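PDB 3QI7: putative transcriptional regulator from Clostridium difficile, which is of unknown function but is probably a lipoprotein with a periplasmic-binding-protein-like fold that may bind a small ligand such as a sugar. Local coordinates for residues I227-V232 and E238-K243; A252-P257 and Q261-V266. All coordinates share one frame; numbering follows the deposited sequence.

In the fold
Contacts 1 and 2 follow one another along the chain and lie on the same side of its centre, with their own centres about 9 Å apart. Contact 1 seats helix 234-247 on strand 228-231, an edge strand of the parallel three-stranded sheet; contact 2 joins the loop after that helix to the start of helix 263-267. They touch directly: Asn228 OD1 lies 2.7 Å from Ala252 N, probably a hydrogen bond, and Ser255 CB packs 3.3 Å from Gly231 O. Contact 2 is the more central, about 13 Å from the chain centre against about 19 Å for the centre of contact 1. No ligand site is established here.

Contact 1 (I227-V232 and E238-K243)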
ATOM      1  N   ILE A 227      10.064 -13.435 -19.666  1.00 26.80           N
ATOM      2  CA  ILE A 227      10.824 -12.585 -18.749  1.00 26.40           C
ATOM      3  C   ILE A 227       9.832 -11.758 -17.970  1.00 25.01           C
ATOM      4  O   ILE A 227       8.729 -11.495 -18.454  1.00 25.17           O
ATOM      5  CB  ILE A 227      11.818 -11.663 -19.513  1.00 25.52           C
ATOM      6  CG1 ILE A 227      11.083 -10.648 -20.427  1.00 27.59           C
ATOM      7  CG2 ILE A 227      12.788 -12.545 -20.332  1.00 26.84           C
ATOM      8  CD1 ILE A 227      11.986  -9.791 -21.375  1.00 30.83           C
ATOM      9  N   ASN A 228      10.218 -11.356 -16.762  1.00 22.13           N
ATOM     10  CA  ASN A 228       9.446 -10.388 -15.984  1.00 22.58           C
ATOM     11  C   ASN A 228       9.981  -8.987 -16.171  1.00 23.51           C
ATOM     12  O   ASN A 228      11.194  -8.753 -16.053  1.00 22.68           O
ATOM     13  CB  ASN A 228       9.452 -10.711 -14.489  1.00 22.26           C
ATOM     14  CG  ASN A 228       8.495  -9.823 -13.702  1.00 19.54           C
ATOM     15  OD1 ASN A 228       7.297  -9.944 -13.873  1.00 22.57           O
ATOM     16  ND2 ASN A 228       9.023  -8.885 -12.900  1.00 17.61           N
ATOM     17  N   VAL A 229       9.078  -8.032 -16.422  1.00 20.30           N
ATOM     18  CA  VAL A 229       9.500  -6.645 -16.581  1.00 20.66           C
ATOM     19  C   VAL A 229       8.901  -5.821 -15.431  1.00 20.23           C
ATOM     20  O   VAL A 229       7.711  -5.924 -15.105  1.00 20.46           O
ATOM     21  CB  VAL A 229       9.098  -6.080 -17.960  1.00 20.27           C
ATOM     22  CG1 VAL A 229       9.440  -4.548 -18.075  1.00 24.07           C
ATOM     23  CG2 VAL A 229       9.746  -6.879 -19.098  1.00 22.28           C
ATOM     24  N   PHE A 230       9.733  -4.989 -14.815  1.00 20.30           N
ATOM     25  CA  PHE A 230       9.304  -4.217 -13.667  1.00 20.49           C
ATOM     26  C   PHE A 230       9.797  -2.798 -13.745  1.00 20.08           C
ATOM     27  O   PHE A 230      10.978  -2.580 -14.027  1.00 19.57           O
ATOM     28  CB  PHE A 230       9.894  -4.845 -12.418  1.00 18.63           C
ATOM     29  CG  PHE A 230       9.564  -4.109 -11.141  1.00 21.89           C
ATOM     30  CD1 PHE A 230       8.285  -4.171 -10.600  1.00 21.51           C
ATOM     31  CD2 PHE A 230      10.534  -3.397 -10.463  1.00 22.37           C
ATOM     32  CE1 PHE A 230       7.974  -3.548  -9.396  1.00 21.54           C
ATOM     33  CE2 PHE A 230      10.216  -2.735  -9.279  1.00 21.81           C
ATOM     34  CZ  PHE A 230       8.931  -2.810  -8.748  1.00 20.31           C
ATOM     35  N   GLY A 231       8.915  -1.851 -13.414  1.00 21.33           N
ATOM     36  CA  GLY A 231       9.280  -0.427 -13.304  1.00 20.20           C
ATOM     37  C   GLY A 231       8.870   0.157 -11.962  1.00 21.88           C
ATOM     38  O   GLY A 231       8.168  -0.498 -11.148  1.00 19.09           O
ATOM     39  N   VAL A 232       9.280   1.402 -11.728  1.00 22.20           N
ATOM     40  CA  VAL A 232       9.265   1.949 -10.371  1.00 22.85           C
ATOM     41  C   VAL A 232       8.264   3.070 -10.140  1.00 24.44           C
ATOM     42  O   VAL A 232       8.175   3.571  -9.024  1.00 20.46           O
ATOM     43  CB  VAL A 232      10.695   2.333  -9.885  1.00 22.10           C
ATOM     44  CG1 VAL A 232      11.667   1.151 -10.008  1.00 22.47           C
ATOM     45  CG2 VAL A 232      11.230   3.573 -10.629  1.00 21.37           C
ATOM     46  N   GLU A 238       2.425   1.886 -16.886  1.00 21.92           N
ATOM     47  CA  GLU A 238       1.547   2.039 -18.044  1.00 23.20           C
ATOM     48  C   GLU A 238       2.200   1.579 -19.363  1.00 25.02           C
ATOM     49  O   GLU A 238       1.606   0.804 -20.146  1.00 24.64           O
ATOM     50  CB  GLU A 238       1.077   3.506 -18.156  1.00 25.84           C
ATOM     51  CG  GLU A 238      -0.120   3.660 -19.151  1.00 25.28           C
ATOM     52  CD  GLU A 238      -0.665   5.100 -19.281  1.00 42.93           C
ATOM     53  OE1 GLU A 238       0.142   6.062 -19.406  1.00 46.73           O
ATOM     54  OE2 GLU A 238      -1.913   5.271 -19.270  1.00 51.66           O
ATOM     55  N   VAL A 239       3.413   2.073 -19.605  1.00 24.02           N
ATOM     56  CA  VAL A 239       4.203   1.706 -20.795  1.00 23.73           C
ATOM     57  C   VAL A 239       4.474   0.194 -20.789  1.00 24.22           C
ATOM     58  O   VAL A 239       4.285  -0.479 -21.811  1.00 21.39           O
ATOM     59  CB  VAL A 239       5.555   2.466 -20.844  1.00 24.39           C
ATOM     60  CG1 VAL A 239       6.464   1.888 -21.930  1.00 22.52           C
ATOM     61  CG2 VAL A 239       5.325   3.993 -20.997  1.00 25.09           C
ATOM     62  N   ILE A 240       4.862  -0.344 -19.624  1.00 20.09           N
ATOM     63  CA  ILE A 240       5.205  -1.773 -19.478  1.00 21.66           C
ATOM     64  C   ILE A 240       4.024  -2.737 -19.677  1.00 21.41           C
ATOM     65  O   ILE A 240       4.174  -3.775 -20.329  1.00 20.18           O
ATOM     66  CB  ILE A 240       5.872  -2.041 -18.099  1.00 19.82           C
ATOM     67  CG1 ILE A 240       7.255  -1.413 -18.089  1.00 23.33           C
ATOM     68  CG2 ILE A 240       5.995  -3.553 -17.775  1.00 20.31           C
ATOM     69  CD1 ILE A 240       7.837  -1.208 -16.713  1.00 24.69           C
ATOM     70  N   LEU A 241       2.895  -2.418 -19.061  1.00 22.97           N
ATOM     71  CA  LEU A 241       1.683  -3.226 -19.200  1.00 21.71           C
ATOM     72  C   LEU A 241       1.133  -3.160 -20.635  1.00 23.62           C
ATOM     73  O   LEU A 241       0.730  -4.170 -21.195  1.00 23.79           O
ATOM     74  CB  LEU A 241       0.646  -2.764 -18.195  1.00 19.09           C
ATOM     75  CG  LEU A 241       0.870  -3.235 -16.749  1.00 20.50           C
ATOM     76  CD1 LEU A 241      -0.102  -2.541 -15.799  1.00 18.06           C
ATOM     77  CD2 LEU A 241       0.785  -4.773 -16.623  1.00 23.15           C
ATOM     78  N   THR A 242       1.104  -1.965 -21.210  1.00 25.30           N
ATOM     79  CA  THR A 242       0.694  -1.795 -22.599  1.00 25.98           C
ATOM     80  C   THR A 242       1.531  -2.652 -23.548  1.00 27.00           C
ATOM     81  O   THR A 242       0.984  -3.375 -24.373  1.00 27.74           O
ATOM     82  CB  THR A 242       0.762  -0.318 -22.997  1.00 29.60           C
ATOM     83  OG1 THR A 242      -0.059   0.438 -22.095  1.00 25.08           O
ATOM     84  CG2 THR A 242       0.284  -0.092 -24.457  1.00 26.02           C
ATOM     85  N   LYS A 243       2.852  -2.595 -23.425  1.00 26.21           N
ATOM     86  CA  LYS A 243       3.737  -3.404 -24.279  1.00 26.72           C
ATOM     87  C   LYS A 243       3.596  -4.925 -24.021  1.00 25.83           C
ATOM     88  O   LYS A 243       3.745  -5.732 -24.962  1.00 26.84           O
ATOM     89  CB  LYS A 243       5.194  -2.930 -24.149  1.00 23.25           C
ATOM     90  CG  LYS A 243       6.166  -3.488 -25.153  1.00 28.73           C
ATOM     91  CD  LYS A 243       5.906  -2.940 -26.532  1.00 36.15           C
ATOM     92  CE  LYS A 243       7.162  -2.712 -27.307  1.00 36.80           C
ATOM     93  NZ  LYS A 243       6.791  -2.352 -28.707  1.00 37.29           N
TER
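Strand 228-231 and the part of helix 234-247 at 238-243 run nearly antiparallel, the axes of these short segments 158° apart and 8.6 Å at closest approach, with Val229 and Ile240 the nearest pair by CA position. These two side chains point at each other, and the contact is apolar. Val229 CG1 sits 3.6 Å from Ile240 CG2 and 3.8 Å from Ile240 CG1, so one methyl of the valine meets both branches of the isoleucine. Ile240 CG1 lies anti to the carbonyl carbon (chi1 -70°), and with chi2 extended it sends CD1 on past the valine to the backbone of the next residues. There CD1 comes 3.5 Å from Gly231 N and 3.8 Å from Gly231 CA. Because Gly231 has no side chain, the methyl can lie directly against the strand backbone. Further round the helix, Glu238 O accepts both Thr242 N and Thr242 OG1 (2.6 Å for the hydroxyl), which arrive from opposite faces of its carbonyl plane. Strand and helix form a beta-alpha unit at the edge of the parallel sheet 191-196, 159-164, 228-231: strand 159-164 pairs alongside, helix 203-223 packs against Val239, and helix 263-267 covers Leu241.

Contact 2 (A252-P257 and Q261-V266); sequences AEQSNP and QTYPSV
Gln254 meets Tyr263 and the chain at Gln261 and Thr262, and its side chain carries nearly all of the contact from the loop side. The tight part is at the tyrosine: Gln254 OE1 lies at the ring edge, in its plane, 3.4 Å from Tyr263 CE2, while Gln254 CD is 3.5 Å from the same atom. Amide and ring planes stand 80° apart. A chain bent at chi2 (146°) helps bring the amide there, with NE2 2.9 Å from Gln261 O. The carboxamide oxygen accepts a hydrogen bond from Ser258 N, in the loop between the segments, which should help to fix its rotation. The other side is looser and hydrated. Thr262 CB stays 4.3 Å from Gln254 NE2, and a water bridges the two side chains, accepting from Gln254 NE2 at 3.1 Å and lying 2.7 Å from Thr262 OG1. Gln261 sends its amide away to Glu234. Thr262 occupies the N-cap position of helix 263-267 without a side-chain capping bond. Arg143 of helix 140-153 forms a salt bridge with Glu253 OE1 through NE and a hydrogen bond to Ser255 O through NH1. The loop thus follows the beta-alpha unit 228-247 into helix 263-267, consistent with a connecting segment in a periplasmic-binding-protein-like fold.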
ATOM      1  N   ALA A 252       4.783  -9.399 -13.123  1.00 20.38           N
ATOM      2  CA  ALA A 252       4.355 -10.013 -11.854  1.00 21.89           C
ATOM      3  C   ALA A 252       3.675  -8.963 -10.961  1.00 19.44           C
ATOM      4  O   ALA A 252       2.677  -9.263 -10.293  1.00 17.24           O
ATOM      5  CB  ALA A 252       5.548 -10.640 -11.151  1.00 21.29           C
ATOM      6  N   GLU A 253       4.225  -7.742 -10.958  1.00 17.20           N
ATOM      7  CA  GLU A 253       3.690  -6.609 -10.189  1.00 18.27           C
ATOM      8  C   GLU A 253       3.952  -5.219 -10.803  1.00 17.73           C
ATOM      9  O   GLU A 253       5.022  -4.939 -11.341  1.00 20.78           O
ATOM     10  CB  GLU A 253       4.293  -6.607  -8.746  1.00 17.04           C
ATOM     11  CG  GLU A 253       4.048  -7.870  -7.953  1.00 20.12           C
ATOM     12  CD  GLU A 253       4.588  -7.792  -6.530  1.00 21.90           C
ATOM     13  OE1 GLU A 253       5.453  -6.945  -6.293  1.00 22.35           O
ATOM     14  OE2 GLU A 253       4.166  -8.591  -5.661  1.00 25.92           O
ATOM     15  N   GLN A 254       2.991  -4.309 -10.637  1.00 18.80           N
ATOM     16  CA  GLN A 254       3.230  -2.875 -10.826  1.00 18.51           C
ATOM     17  C   GLN A 254       4.233  -2.393  -9.754  1.00 20.35           C
ATOM     18  O   GLN A 254       4.421  -3.049  -8.722  1.00 19.39           O
ATOM     19  CB  GLN A 254       1.945  -2.096 -10.624  1.00 18.27           C
ATOM     20  CG  GLN A 254       0.800  -2.421 -11.635  1.00 18.24           C
ATOM     21  CD  GLN A 254      -0.570  -2.315 -11.007  1.00 21.92           C
ATOM     22  OE1 GLN A 254      -1.001  -3.215 -10.280  1.00 18.89           O
ATOM     23  NE2 GLN A 254      -1.251  -1.193 -11.249  1.00 18.08           N
ATOM     24  N   SER A 255       4.807  -1.219  -9.991  1.00 21.47           N
ATOM     25  CA  SER A 255       5.595  -0.493  -9.001  1.00 20.60           C
ATOM     26  C   SER A 255       4.987  -0.642  -7.604  1.00 22.11           C
ATOM     27  O   SER A 255       5.672  -1.013  -6.638  1.00 23.21           O
ATOM     28  CB  SER A 255       5.727   0.978  -9.428  1.00 25.26           C
ATOM     29  OG  SER A 255       4.484   1.623  -9.656  1.00 21.64           O
ATOM     30  N   ASN A 256       3.697  -0.357  -7.515  1.00 21.45           N
ATOM     31  CA  ASN A 256       2.887  -0.680  -6.350  1.00 22.42           C
ATOM     32  C   ASN A 256       1.593  -1.329  -6.831  1.00 22.36           C
ATOM     33  O   ASN A 256       0.837  -0.683  -7.526  1.00 19.80           O
ATOM     34  CB  ASN A 256       2.569   0.571  -5.557  1.00 22.68           C
ATOM     35  CG  ASN A 256       3.772   1.071  -4.800  1.00 31.08           C
ATOM     36  OD1 ASN A 256       4.192   0.462  -3.817  1.00 35.89           O
ATOM     37  ND2 ASN A 256       4.383   2.127  -5.307  1.00 27.58           N
ATOM     38  N   PRO A 257       1.357  -2.610  -6.484  1.00 23.04           N
ATOM     39  CA  PRO A 257       0.144  -3.286  -6.965  1.00 23.53           C
ATOM     40  C   PRO A 257      -1.152  -2.548  -6.631  1.00 23.33           C
ATOM     41  O   PRO A 257      -1.372  -2.151  -5.495  1.00 19.85           O
ATOM     42  CB  PRO A 257       0.184  -4.632  -6.254  1.00 23.66           C
ATOM     43  CG  PRO A 257       1.665  -4.897  -6.061  1.00 27.24           C
ATOM     44  CD  PRO A 257       2.212  -3.525  -5.705  1.00 22.16           C
ATOM     45  N   GLN A 261      -5.249   1.763 -10.222  1.00 24.96           N
ATOM     46  CA  GLN A 261      -4.266   2.611 -10.923  1.00 24.12           C
ATOM     47  C   GLN A 261      -3.730   1.911 -12.146  1.00 23.74           C
ATOM     48  O   GLN A 261      -3.280   0.756 -12.065  1.00 22.90           O
ATOM     49  CB  GLN A 261      -3.076   2.946 -10.008  1.00 22.80           C
ATOM     50  CG  GLN A 261      -3.424   3.747  -8.814  1.00 36.53           C
ATOM     51  CD  GLN A 261      -4.072   5.069  -9.190  1.00 45.34           C
ATOM     52  OE1 GLN A 261      -5.260   5.275  -8.943  1.00 46.10           O
ATOM     53  NE2 GLN A 261      -3.298   5.954  -9.830  1.00 36.78           N
ATOM     54  N   THR A 262      -3.786   2.600 -13.283  1.00 24.68           N
ATOM     55  CA  THR A 262      -3.142   2.133 -14.519  1.00 25.59           C
ATOM     56  C   THR A 262      -3.856   0.959 -15.211  1.00 22.37           C
ATOM     57  O   THR A 262      -4.081   1.002 -16.417  1.00 21.08           O
ATOM     58  CB  THR A 262      -1.631   1.739 -14.312  1.00 27.29           C
ATOM     59  OG1 THR A 262      -0.923   2.786 -13.604  1.00 24.20           O
ATOM     60  CG2 THR A 262      -0.987   1.475 -15.679  1.00 25.33           C
ATOM     61  N   TYR A 263      -4.184  -0.094 -14.479  1.00 21.13           N
ATOM     62  CA  TYR A 263      -4.846  -1.276 -15.096  1.00 23.65           C
ATOM     63  C   TYR A 263      -6.078  -0.937 -15.931  1.00 22.74           C
ATOM     64  O   TYR A 263      -6.191  -1.370 -17.097  1.00 25.22           O
ATOM     65  CB  TYR A 263      -5.148  -2.386 -14.066  1.00 21.97           C
ATOM     66  CG  TYR A 263      -4.081  -3.490 -14.103  1.00 23.13           C
ATOM     67  CD1 TYR A 263      -3.990  -4.344 -15.202  1.00 22.56           C
ATOM     68  CD2 TYR A 263      -3.149  -3.649 -13.071  1.00 22.64           C
ATOM     69  CE1 TYR A 263      -3.014  -5.335 -15.280  1.00 21.46           C
ATOM     70  CE2 TYR A 263      -2.171  -4.658 -13.133  1.00 22.29           C
ATOM     71  CZ  TYR A 263      -2.101  -5.499 -14.242  1.00 20.55           C
ATOM     72  OH  TYR A 263      -1.166  -6.524 -14.385  1.00 21.77           O
ATOM     73  N   PRO A 264      -6.984  -0.120 -15.380  1.00 23.12           N
ATOM     74  CA  PRO A 264      -8.217   0.138 -16.124  1.00 25.53           C
ATOM     75  C   PRO A 264      -8.014   0.817 -17.475  1.00 25.64           C
ATOM     76  O   PRO A 264      -8.650   0.431 -18.457  1.00 29.35           O
ATOM     77  CB  PRO A 264      -9.016   1.020 -15.167  1.00 26.60           C
ATOM     78  CG  PRO A 264      -8.524   0.608 -13.822  1.00 25.22           C
ATOM     79  CD  PRO A 264      -7.056   0.435 -14.013  1.00 24.27           C
ATOM     80  N   SER A 265      -7.128   1.792 -17.544  1.00 25.54           N
ATOM     81  CA  SER A 265      -6.806   2.405 -18.835  1.00 28.86           C
ATOM     82  C   SER A 265      -6.105   1.405 -19.781  1.00 25.79           C
ATOM     83  O   SER A 265      -6.374   1.368 -20.976  1.00 27.52           O
ATOM     84  CB  SER A 265      -5.937   3.645 -18.606  1.00 30.20           C
ATOM     85  OG  SER A 265      -4.975   3.770 -19.622  1.00 43.44           O
ATOM     86  N   VAL A 266      -5.206   0.582 -19.249  1.00 23.78           N
ATOM     87  CA  VAL A 266      -4.441  -0.355 -20.104  1.00 25.29           C
ATOM     88  C   VAL A 266      -5.349  -1.442 -20.696  1.00 24.71           C
ATOM     89  O   VAL A 266      -5.268  -1.740 -21.894  1.00 25.31           O
ATOM     90  CB  VAL A 266      -3.241  -0.944 -19.318  1.00 23.20           C
ATOM     91  CG1 VAL A 266      -2.604  -2.151 -20.042  1.00 26.36           C
ATOM     92  CG2 VAL A 266      -2.213   0.176 -19.110  1.00 23.95           C
TER
HETATM   93  O   HOH W   1       0.396   1.454 -11.676  1.00 22.65           O